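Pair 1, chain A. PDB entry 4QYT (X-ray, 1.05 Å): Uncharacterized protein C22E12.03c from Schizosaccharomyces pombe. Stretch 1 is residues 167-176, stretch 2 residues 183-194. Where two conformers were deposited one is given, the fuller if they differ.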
# COMPACT_ATOMS: atom_id res chain seq x y z
N ALA A 167 6.74 0.52 -5.26
CA ALA A 167 5.49 1.21 -5.55
C ALA A 167 5.50 2.67 -5.13
O ALA A 167 4.94 3.52 -5.82
CB ALA A 167 4.34 0.45 -4.96
N MET A 168 6.14 2.97 -4.00
CA MET A 168 6.24 4.35 -3.58
C MET A 168 7.12 5.18 -4.54
O MET A 168 6.75 6.26 -4.97
CB MET A 168 6.76 4.47 -2.14
CG MET A 168 5.79 3.95 -1.09
SD MET A 168 4.25 4.89 -0.96
CE MET A 168 4.89 6.36 -0.21
N LEU A 169 8.27 4.63 -4.91
CA LEU A 169 9.13 5.30 -5.90
C LEU A 169 8.42 5.50 -7.23
O LEU A 169 8.57 6.55 -7.89
CB LEU A 169 10.41 4.51 -6.11
CG LEU A 169 11.39 4.54 -4.94
CD1 LEU A 169 12.42 3.46 -5.15
CD2 LEU A 169 12.05 5.91 -4.79
N PHE A 170 7.61 4.53 -7.63
CA PHE A 170 6.81 4.60 -8.84
C PHE A 170 5.77 5.72 -8.77
O PHE A 170 5.67 6.55 -9.69
CB PHE A 170 6.14 3.24 -9.00
CG PHE A 170 5.05 3.17 -10.04
CD1 PHE A 170 5.35 3.26 -11.38
CD2 PHE A 170 3.73 2.94 -9.69
CE1 PHE A 170 4.37 3.10 -12.34
CE2 PHE A 170 2.74 2.76 -10.64
CZ PHE A 170 3.07 2.83 -11.98
N GLY A 171 5.00 5.75 -7.69
CA GLY A 171 4.01 6.83 -7.53
C GLY A 171 4.65 8.20 -7.55
O GLY A 171 4.13 9.15 -8.14
N LEU A 172 5.80 8.29 -6.87
CA LEU A 172 6.51 9.55 -6.83
C LEU A 172 7.00 9.96 -8.22
O LEU A 172 6.94 11.17 -8.56
CB LEU A 172 7.68 9.49 -5.84
CG LEU A 172 7.30 9.61 -4.39
CD1 LEU A 172 8.47 9.18 -3.51
CD2 LEU A 172 6.83 11.01 -4.04
N LYS A 173 7.52 9.01 -8.99
CA LYS A 173 8.01 9.34 -10.34
C LYS A 173 6.87 9.92 -11.18
O LYS A 173 7.04 10.92 -11.89
CB LYS A 173 8.64 8.11 -11.00
CG LYS A 173 9.44 8.44 -12.25
CD LYS A 173 10.75 9.18 -11.95
CE LYS A 173 11.60 9.29 -13.20
NZ LYS A 173 12.92 9.91 -12.92
N LEU A 174 5.68 9.31 -11.09
CA LEU A 174 4.51 9.84 -11.78
C LEU A 174 4.18 11.25 -11.33
O LEU A 174 4.02 12.16 -12.13
CB LEU A 174 3.33 8.90 -11.59
CG LEU A 174 3.41 7.59 -12.38
CD1 LEU A 174 2.52 6.56 -11.70
CD2 LEU A 174 3.01 7.81 -13.83
N LEU A 175 4.11 11.45 -10.02
CA LEU A 175 3.81 12.75 -9.48
C LEU A 175 4.81 13.82 -9.92
O LEU A 175 4.43 14.95 -10.24
CB LEU A 175 3.80 12.69 -7.93
CG LEU A 175 3.47 14.02 -7.26
CD1 LEU A 175 2.07 14.51 -7.60
CD2 LEU A 175 3.67 13.92 -5.77
N GLU A 176 6.07 13.44 -9.97
CA GLU A 176 7.15 14.36 -10.33
C GLU A 176 6.94 14.94 -11.72
O GLU A 176 7.41 16.05 -12.00
CB GLU A 176 8.49 13.62 -10.27
CG GLU A 176 9.67 14.58 -10.29
CD GLU A 176 11.01 13.89 -10.16
OE1 GLU A 176 11.06 12.65 -10.24
OE2 GLU A 176 11.97 14.60 -9.73
N LYS A 183 5.35 21.52 -4.90
CA LYS A 183 4.36 20.55 -4.44
C LYS A 183 4.96 19.17 -4.29
O LYS A 183 4.66 18.45 -3.33
CB LYS A 183 3.20 20.49 -5.42
CG LYS A 183 2.39 19.21 -5.28
CD LYS A 183 1.20 19.44 -4.37
CE LYS A 183 0.26 20.42 -5.05
NZ LYS A 183 -1.08 20.45 -4.42
N TYR A 184 5.75 18.78 -5.28
CA TYR A 184 6.44 17.50 -5.20
C TYR A 184 7.21 17.38 -3.90
O TYR A 184 7.12 16.39 -3.16
CB TYR A 184 7.35 17.30 -6.40
CG TYR A 184 8.09 15.99 -6.33
CD1 TYR A 184 7.50 14.81 -6.73
CD2 TYR A 184 9.35 15.91 -5.79
CE1 TYR A 184 8.15 13.58 -6.64
CE2 TYR A 184 9.97 14.69 -5.62
CZ TYR A 184 9.39 13.53 -6.10
OH TYR A 184 10.04 12.30 -5.97
N ASN A 185 7.97 18.41 -3.59
CA ASN A 185 8.86 18.33 -2.43
C ASN A 185 8.06 18.22 -1.13
O ASN A 185 8.45 17.51 -0.20
CB ASN A 185 9.79 19.55 -2.37
CG ASN A 185 10.91 19.49 -3.38
OD1 ASN A 185 11.21 18.44 -3.97
ND2 ASN A 185 11.55 20.63 -3.59
N ALA A 186 6.95 18.94 -1.06
CA ALA A 186 6.12 18.93 0.13
C ALA A 186 5.54 17.51 0.28
O ALA A 186 5.49 16.95 1.40
CB ALA A 186 5.00 19.92 0.01
N VAL A 187 4.96 16.95 -0.79
CA VAL A 187 4.39 15.59 -0.68
C VAL A 187 5.49 14.63 -0.28
O VAL A 187 5.29 13.79 0.63
CB VAL A 187 3.70 15.17 -1.98
CG1 VAL A 187 3.31 13.71 -1.93
CG2 VAL A 187 2.47 16.05 -2.22
N TYR A 188 6.61 14.69 -0.98
CA TYR A 188 7.72 13.80 -0.69
C TYR A 188 8.08 13.83 0.79
O TYR A 188 8.26 12.79 1.44
CB TYR A 188 8.94 14.15 -1.56
CG TYR A 188 10.13 13.23 -1.40
CD1 TYR A 188 11.04 13.39 -0.37
CD2 TYR A 188 10.35 12.18 -2.31
CE1 TYR A 188 12.08 12.49 -0.19
CE2 TYR A 188 11.43 11.33 -2.18
CZ TYR A 188 12.29 11.49 -1.13
OH TYR A 188 13.37 10.64 -0.97
N LYS A 189 8.29 15.02 1.32
CA LYS A 189 8.67 15.18 2.72
C LYS A 189 7.69 14.52 3.67
O LYS A 189 8.08 13.93 4.67
CB LYS A 189 8.85 16.66 3.05
CG LYS A 189 9.29 16.96 4.46
CD LYS A 189 9.37 18.44 4.77
CE LYS A 189 10.02 18.75 6.11
NZ LYS A 189 9.77 20.18 6.46
N SER A 190 6.41 14.61 3.36
CA SER A 190 5.36 14.07 4.21
C SER A 190 5.37 12.54 4.29
O SER A 190 4.74 11.98 5.19
CB SER A 190 3.97 14.53 3.75
OG SER A 190 3.51 13.81 2.62
N LEU A 191 6.05 11.86 3.36
CA LEU A 191 5.99 10.43 3.31
C LEU A 191 6.97 9.73 4.21
O LEU A 191 6.82 8.53 4.44
CB LEU A 191 6.20 9.97 1.90
CG LEU A 191 5.23 10.50 0.87
CD1 LEU A 191 5.64 10.10 -0.55
CD2 LEU A 191 3.81 10.05 1.14
N SER A 192 8.01 10.40 4.69
CA SER A 192 9.10 9.71 5.39
C SER A 192 9.80 8.65 4.54
O SER A 192 10.03 7.53 5.01
CB SER A 192 8.68 9.12 6.73
OG SER A 192 8.26 10.14 7.58
N MET A 193 10.22 9.03 3.35
CA MET A 193 10.98 8.12 2.51
C MET A 193 12.30 7.83 3.18
O MET A 193 12.94 8.71 3.77
CB MET A 193 11.20 8.74 1.16
CG MET A 193 9.91 9.00 0.40
SD MET A 193 8.98 7.51 -0.01
CE MET A 193 10.09 6.77 -1.22
N PRO A 194 12.70 6.56 3.13
CA PRO A 194 13.90 6.17 3.84
C PRO A 194 15.12 6.63 3.09
O PRO A 194 15.09 6.95 1.90
CB PRO A 194 13.81 4.65 3.87
CG PRO A 194 12.88 4.26 2.78
CD PRO A 194 11.95 5.42 2.59
OXT PRO A 194 16.15 6.86 3.75
O HOH W 1 10.34 10.81 -8.28

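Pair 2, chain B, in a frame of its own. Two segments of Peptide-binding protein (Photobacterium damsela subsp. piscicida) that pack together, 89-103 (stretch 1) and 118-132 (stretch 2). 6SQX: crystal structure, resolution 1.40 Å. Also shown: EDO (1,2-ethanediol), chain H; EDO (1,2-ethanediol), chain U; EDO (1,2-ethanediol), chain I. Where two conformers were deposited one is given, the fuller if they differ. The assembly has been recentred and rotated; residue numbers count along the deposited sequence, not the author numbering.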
# COMPACT_ATOMS: atom_id res chain seq x y z
N ASN B 89 -4.85 -7.97 19.42
CA ASN B 89 -6.07 -7.51 20.09
C ASN B 89 -6.34 -6.04 19.75
O ASN B 89 -5.48 -5.18 19.98
CB ASN B 89 -5.92 -7.71 21.60
CG ASN B 89 -7.15 -7.31 22.36
OD1 ASN B 89 -7.29 -6.17 22.78
ND2 ASN B 89 -8.07 -8.26 22.55
N ILE B 90 -7.53 -5.77 19.20
CA ILE B 90 -7.83 -4.43 18.67
C ILE B 90 -7.85 -3.40 19.79
O ILE B 90 -7.27 -2.31 19.66
CB ILE B 90 -9.14 -4.42 17.86
CG1 ILE B 90 -8.95 -5.27 16.60
CG2 ILE B 90 -9.61 -2.95 17.57
CD1 ILE B 90 -10.21 -5.53 15.77
N LEU B 91 -8.49 -3.74 20.93
CA LEU B 91 -8.57 -2.76 22.01
C LEU B 91 -7.17 -2.42 22.54
O LEU B 91 -6.87 -1.25 22.82
CB LEU B 91 -9.48 -3.29 23.12
CG LEU B 91 -9.74 -2.38 24.34
CD1 LEU B 91 -10.29 -1.02 23.86
CD2 LEU B 91 -10.70 -3.10 25.29
N LYS B 92 -6.29 -3.42 22.65
CA LYS B 92 -4.91 -3.15 23.06
C LYS B 92 -4.23 -2.20 22.07
O LYS B 92 -3.56 -1.24 22.48
CB LYS B 92 -4.12 -4.46 23.18
CG LYS B 92 -2.64 -4.27 23.50
CD LYS B 92 -1.88 -5.60 23.41
CE LYS B 92 -0.48 -5.49 24.01
NZ LYS B 92 0.34 -4.37 23.47
N LEU B 93 -4.37 -2.46 20.77
CA LEU B 93 -3.75 -1.58 19.77
C LEU B 93 -4.28 -0.16 19.88
O LEU B 93 -3.52 0.80 19.72
CB LEU B 93 -3.96 -2.13 18.35
CG LEU B 93 -3.16 -3.37 17.91
CD1 LEU B 93 -3.47 -3.74 16.44
CD2 LEU B 93 -1.65 -3.21 18.10
N GLU B 94 -5.58 -0.00 20.12
CA GLU B 94 -6.15 1.33 20.27
C GLU B 94 -5.58 2.04 21.47
O GLU B 94 -5.17 3.21 21.39
CB GLU B 94 -7.67 1.25 20.35
CG GLU B 94 -8.31 0.77 19.04
CD GLU B 94 -8.00 1.69 17.88
OE1 GLU B 94 -8.41 2.88 17.96
OE2 GLU B 94 -7.35 1.22 16.92
N ASN B 95 -5.52 1.35 22.60
CA ASN B 95 -4.94 1.95 23.80
C ASN B 95 -3.46 2.27 23.62
O ASN B 95 -2.98 3.31 24.07
CB ASN B 95 -5.15 1.05 25.02
CG ASN B 95 -6.58 1.10 25.54
OD1 ASN B 95 -7.15 2.18 25.73
ND2 ASN B 95 -7.16 -0.07 25.77
N ASP B 96 -2.72 1.37 22.94
CA ASP B 96 -1.31 1.63 22.64
C ASP B 96 -1.14 2.88 21.79
O ASP B 96 -0.18 3.63 21.98
CB ASP B 96 -0.69 0.44 21.90
CG ASP B 96 -0.48 -0.78 22.78
OD1 ASP B 96 -0.65 -0.69 24.01
OD2 ASP B 96 -0.13 -1.82 22.22
N THR B 97 -2.05 3.10 20.83
CA THR B 97 -1.91 4.26 19.95
C THR B 97 -2.15 5.56 20.72
O THR B 97 -1.39 6.53 20.57
CB THR B 97 -2.88 4.12 18.77
OG1 THR B 97 -2.59 2.89 18.09
CG2 THR B 97 -2.74 5.28 17.79
N ILE B 98 -3.19 5.58 21.57
CA ILE B 98 -3.42 6.74 22.41
C ILE B 98 -2.19 7.04 23.24
O ILE B 98 -1.72 8.18 23.30
CB ILE B 98 -4.66 6.52 23.31
CG1 ILE B 98 -5.94 6.51 22.48
CG2 ILE B 98 -4.77 7.63 24.34
CD1 ILE B 98 -7.15 6.04 23.27
N ARG B 99 -1.67 6.02 23.94
CA ARG B 99 -0.51 6.20 24.80
C ARG B 99 0.69 6.73 24.01
O ARG B 99 1.45 7.58 24.51
CB ARG B 99 -0.17 4.88 25.50
CG ARG B 99 0.87 4.98 26.61
CD ARG B 99 0.97 3.68 27.41
NE ARG B 99 1.41 2.54 26.61
CZ ARG B 99 0.62 1.57 26.17
NH1 ARG B 99 1.13 0.59 25.44
NH2 ARG B 99 -0.68 1.55 26.48
N TYR B 100 0.88 6.22 22.80
CA TYR B 100 2.04 6.61 22.00
C TYR B 100 2.03 8.11 21.74
O TYR B 100 3.08 8.77 21.84
CB TYR B 100 2.02 5.85 20.68
CG TYR B 100 3.24 6.09 19.85
CD1 TYR B 100 4.36 5.29 19.97
CD2 TYR B 100 3.26 7.11 18.90
CE1 TYR B 100 5.49 5.51 19.17
CE2 TYR B 100 4.37 7.34 18.12
CZ TYR B 100 5.48 6.54 18.24
OH TYR B 100 6.58 6.80 17.44
N TYR B 101 0.87 8.68 21.39
CA TYR B 101 0.81 10.10 21.08
C TYR B 101 0.64 10.99 22.30
O TYR B 101 1.07 12.15 22.27
CB TYR B 101 -0.26 10.37 20.03
CG TYR B 101 0.18 9.78 18.72
CD1 TYR B 101 1.24 10.36 18.02
CD2 TYR B 101 -0.41 8.62 18.19
CE1 TYR B 101 1.68 9.83 16.82
CE2 TYR B 101 0.03 8.07 16.97
CZ TYR B 101 1.10 8.68 16.30
OH TYR B 101 1.55 8.14 15.12
N LYS B 102 0.07 10.47 23.39
CA LYS B 102 0.02 11.25 24.62
C LYS B 102 1.42 11.57 25.12
O LYS B 102 1.66 12.66 25.65
CB LYS B 102 -0.76 10.51 25.71
CG LYS B 102 -2.27 10.74 25.66
CD LYS B 102 -2.87 10.62 27.07
CE LYS B 102 -4.36 10.23 27.05
NZ LYS B 102 -5.25 11.21 26.37
N GLU B 103 2.37 10.67 24.89
CA GLU B 103 3.73 10.75 25.38
C GLU B 103 4.65 11.57 24.49
O GLU B 103 5.85 11.67 24.79
CB GLU B 103 4.31 9.33 25.52
CG GLU B 103 3.66 8.50 26.62
CD GLU B 103 4.21 7.10 26.71
OE1 GLU B 103 5.03 6.71 25.84
OE2 GLU B 103 3.81 6.37 27.65
N TRP B 118 -3.49 17.64 23.35
CA TRP B 118 -4.33 17.52 22.16
C TRP B 118 -4.91 16.11 21.98
O TRP B 118 -5.96 15.98 21.35
CB TRP B 118 -3.56 17.97 20.92
CG TRP B 118 -2.73 16.91 20.35
CD1 TRP B 118 -1.54 16.44 20.84
CD2 TRP B 118 -3.00 16.15 19.15
NE1 TRP B 118 -1.05 15.44 20.01
CE2 TRP B 118 -1.93 15.24 18.98
CE3 TRP B 118 -4.03 16.16 18.20
CZ2 TRP B 118 -1.87 14.34 17.91
CZ3 TRP B 118 -3.96 15.28 17.13
CH2 TRP B 118 -2.90 14.37 17.00
N VAL B 119 -4.27 15.08 22.52
CA VAL B 119 -4.81 13.72 22.42
C VAL B 119 -6.04 13.54 23.30
O VAL B 119 -6.88 12.66 23.02
CB VAL B 119 -3.70 12.69 22.72
CG1 VAL B 119 -4.19 11.27 22.51
CG2 VAL B 119 -2.47 12.96 21.86
N ASN B 120 -6.19 14.35 24.35
CA ASN B 120 -7.27 14.12 25.30
C ASN B 120 -8.64 14.16 24.62
O ASN B 120 -9.48 13.28 24.85
CB ASN B 120 -7.21 15.11 26.47
CG ASN B 120 -6.04 14.83 27.37
OD1 ASN B 120 -5.34 13.83 27.17
ND2 ASN B 120 -5.82 15.68 28.36
N SER B 121 -8.86 15.16 23.77
CA SER B 121 -10.16 15.27 23.11
C SER B 121 -10.39 14.09 22.17
O SER B 121 -11.52 13.60 22.04
CB SER B 121 -10.25 16.59 22.35
OG SER B 121 -9.53 16.54 21.13
N ILE B 122 -9.33 13.62 21.53
CA ILE B 122 -9.43 12.46 20.65
C ILE B 122 -9.75 11.20 21.45
O ILE B 122 -10.61 10.41 21.06
CB ILE B 122 -8.16 12.32 19.81
CG1 ILE B 122 -8.00 13.53 18.89
CG2 ILE B 122 -8.18 11.01 19.00
CD1 ILE B 122 -6.67 13.58 18.23
N SER B 123 -9.02 10.98 22.55
CA SER B 123 -9.27 9.81 23.39
C SER B 123 -10.71 9.80 23.90
O SER B 123 -11.37 8.75 23.92
CB SER B 123 -8.28 9.79 24.55
OG SER B 123 -8.64 8.83 25.53
N GLU B 124 -11.20 10.96 24.33
CA GLU B 124 -12.60 11.06 24.74
C GLU B 124 -13.52 10.59 23.63
O GLU B 124 -14.42 9.77 23.85
CB GLU B 124 -12.96 12.51 25.10
CG GLU B 124 -12.49 13.01 26.44
CD GLU B 124 -13.07 14.38 26.74
OE1 GLU B 124 -14.27 14.46 27.07
OE2 GLU B 124 -12.33 15.38 26.61
N ASN B 125 -13.33 11.13 22.42
CA ASN B 125 -14.21 10.83 21.30
C ASN B 125 -14.13 9.36 20.89
O ASN B 125 -15.10 8.81 20.36
CB ASN B 125 -13.81 11.72 20.12
CG ASN B 125 -14.91 11.84 19.07
OD1 ASN B 125 -16.11 11.77 19.37
ND2 ASN B 125 -14.49 12.07 17.82
N MET B 126 -12.97 8.71 21.11
CA MET B 126 -12.85 7.29 20.81
C MET B 126 -13.75 6.44 21.70
O MET B 126 -14.16 5.36 21.30
CB MET B 126 -11.39 6.83 20.94
CG MET B 126 -10.51 7.45 19.87
SD MET B 126 -8.76 7.24 20.21
CE MET B 126 -8.49 5.49 19.91
N ASN B 127 -14.02 6.91 22.92
CA ASN B 127 -14.97 6.26 23.84
C ASN B 127 -14.73 4.75 23.94
O ASN B 127 -15.63 3.93 23.72
CB ASN B 127 -16.41 6.57 23.44
CG ASN B 127 -17.43 6.02 24.44
OD1 ASN B 127 -17.15 5.91 25.63
ND2 ASN B 127 -18.60 5.65 23.95
N LEU B 128 -13.49 4.38 24.27
CA LEU B 128 -13.11 2.96 24.33
C LEU B 128 -13.74 2.20 25.48
O LEU B 128 -13.73 0.96 25.46
CB LEU B 128 -11.59 2.80 24.38
CG LEU B 128 -10.85 3.28 23.14
CD1 LEU B 128 -9.35 3.07 23.29
CD2 LEU B 128 -11.41 2.53 21.92
N LYS B 129 -14.30 2.90 26.47
CA LYS B 129 -14.97 2.17 27.54
C LYS B 129 -16.15 1.35 27.01
O LYS B 129 -16.55 0.37 27.65
CB LYS B 129 -15.39 3.12 28.67
CG LYS B 129 -16.41 4.17 28.25
CD LYS B 129 -16.94 4.92 29.48
CE LYS B 129 -18.14 5.80 29.13
NZ LYS B 129 -17.77 7.01 28.33
N SER B 130 -16.72 1.73 25.87
CA SER B 130 -17.84 1.02 25.28
C SER B 130 -17.42 0.05 24.17
O SER B 130 -18.28 -0.48 23.46
CB SER B 130 -18.88 2.01 24.74
OG SER B 130 -18.37 2.72 23.62
N PHE B 131 -16.13 -0.22 24.02
CA PHE B 131 -15.63 -1.00 22.90
C PHE B 131 -16.08 -2.46 23.00
O PHE B 131 -16.00 -3.07 24.07
CB PHE B 131 -14.10 -0.98 22.90
CG PHE B 131 -13.48 -1.76 21.74
CD1 PHE B 131 -13.26 -3.13 21.85
CD2 PHE B 131 -13.17 -1.13 20.53
CE1 PHE B 131 -12.73 -3.87 20.80
CE2 PHE B 131 -12.63 -1.87 19.49
CZ PHE B 131 -12.40 -3.23 19.60
N PRO B 132 -16.52 -3.07 21.88
CA PRO B 132 -16.80 -2.45 20.58
C PRO B 132 -18.27 -2.03 20.56
O PRO B 132 -19.13 -2.85 20.93
CB PRO B 132 -16.51 -3.60 19.60
CG PRO B 132 -16.91 -4.85 20.34
CD PRO B 132 -16.61 -4.55 21.82
C1 EDO H . 6.43 9.38 15.16
O1 EDO H . 6.78 9.35 16.55
C2 EDO H . 7.49 8.66 14.34
O2 EDO H . 8.76 9.33 14.56
C1 EDO U . 4.12 5.24 12.83
O1 EDO U . 5.00 4.71 11.84
C2 EDO U . 4.91 5.66 14.06
O2 EDO U . 4.01 5.72 15.17
C1 EDO I . -3.04 0.88 15.25
O1 EDO I . -2.97 2.31 15.38
C2 EDO I . -3.73 0.57 13.92
O2 EDO I . -4.76 1.54 13.74

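Pair 1 and pair 2 are both built from two nearly antiparallel helices, with angles of 163° and 166° between their directions and axes approaching to 10.3 and 9.7 Å. Over 14 central residues the backbones superpose with an RMSD of 0.7 Å. The likeness extends past the second helix: Ser A192 and Asn B127 match, and each leaves helical geometry with positive phi, turning the chain so that the next residue, Met A193 or Leu B128, points its CB back toward the first helix.

The central position is Leu A172 in pair 1 and Ile B98 in pair 2, whose side-chain centres lie 0.4 Å apart. Both are buried branched aliphatics, able to touch several neighbours at once. Leu A172 CD2 meets Leu A191 CD1 at 3.8 Å, and its CD1 meets Met A193 CE at 3.7 Å; Ile B98 CD1 lies 3.7 Å from both Met B126 SD and Leu B128 CD1. Leu A191 matches Met B126 and Met A193 matches Leu B128, so leucine and methionine appear in exchanged order at these two positions, and either kind of flexible apolar chain fills the space.

One turn earlier, Met A168 matches Glu B94. The methionine is apolar to its tip, and its CE packs 3.8 Å from Leu A191 CD1. The glutamate uses its aliphatic part, CB lying 3.8 Å from Leu B128 CD1, while OE1, 3.3 Å from Met B126 CE, is hydrogen-bonded elsewhere in the structure, which helps to offset the cost of burying that oxygen.

Tyr A188 and Ser B123 differ most in size. The tyrosine starts sideways, and its long ring can still reach back to the first helix, CD2 being 3.7 Å from Leu A172 CD1. The small serine points its CB toward the first helix, which brings even a short side chain within contact distance, its OG 3.9 Å from Ile B98 CD1.

At the far end, Leu A175 and Tyr B101 both point CB inward. Leu A175 CD2 reaches Val A187 CG1 at 3.9 Å, whereas Ile B122, the match of Val A187, makes no contact across. Tyr B101 packs through its base, CB 3.9 Å from Val B119 CG2, and its end leads away.

Glu A176 and Lys B102 flank this end, where long chains can combine methylene packing with polar tips. Glu A176 CG lies over a face of Tyr A184, 4.2 Å from the ring centroid, and a water links its OE1 to Tyr A184 OH, 2.8 Å from each. Lys B102 packs CG 3.7 Å from Val B119 CG1 and donates a direct hydrogen bond from NZ to Asn B120 OD1, at 2.7 Å.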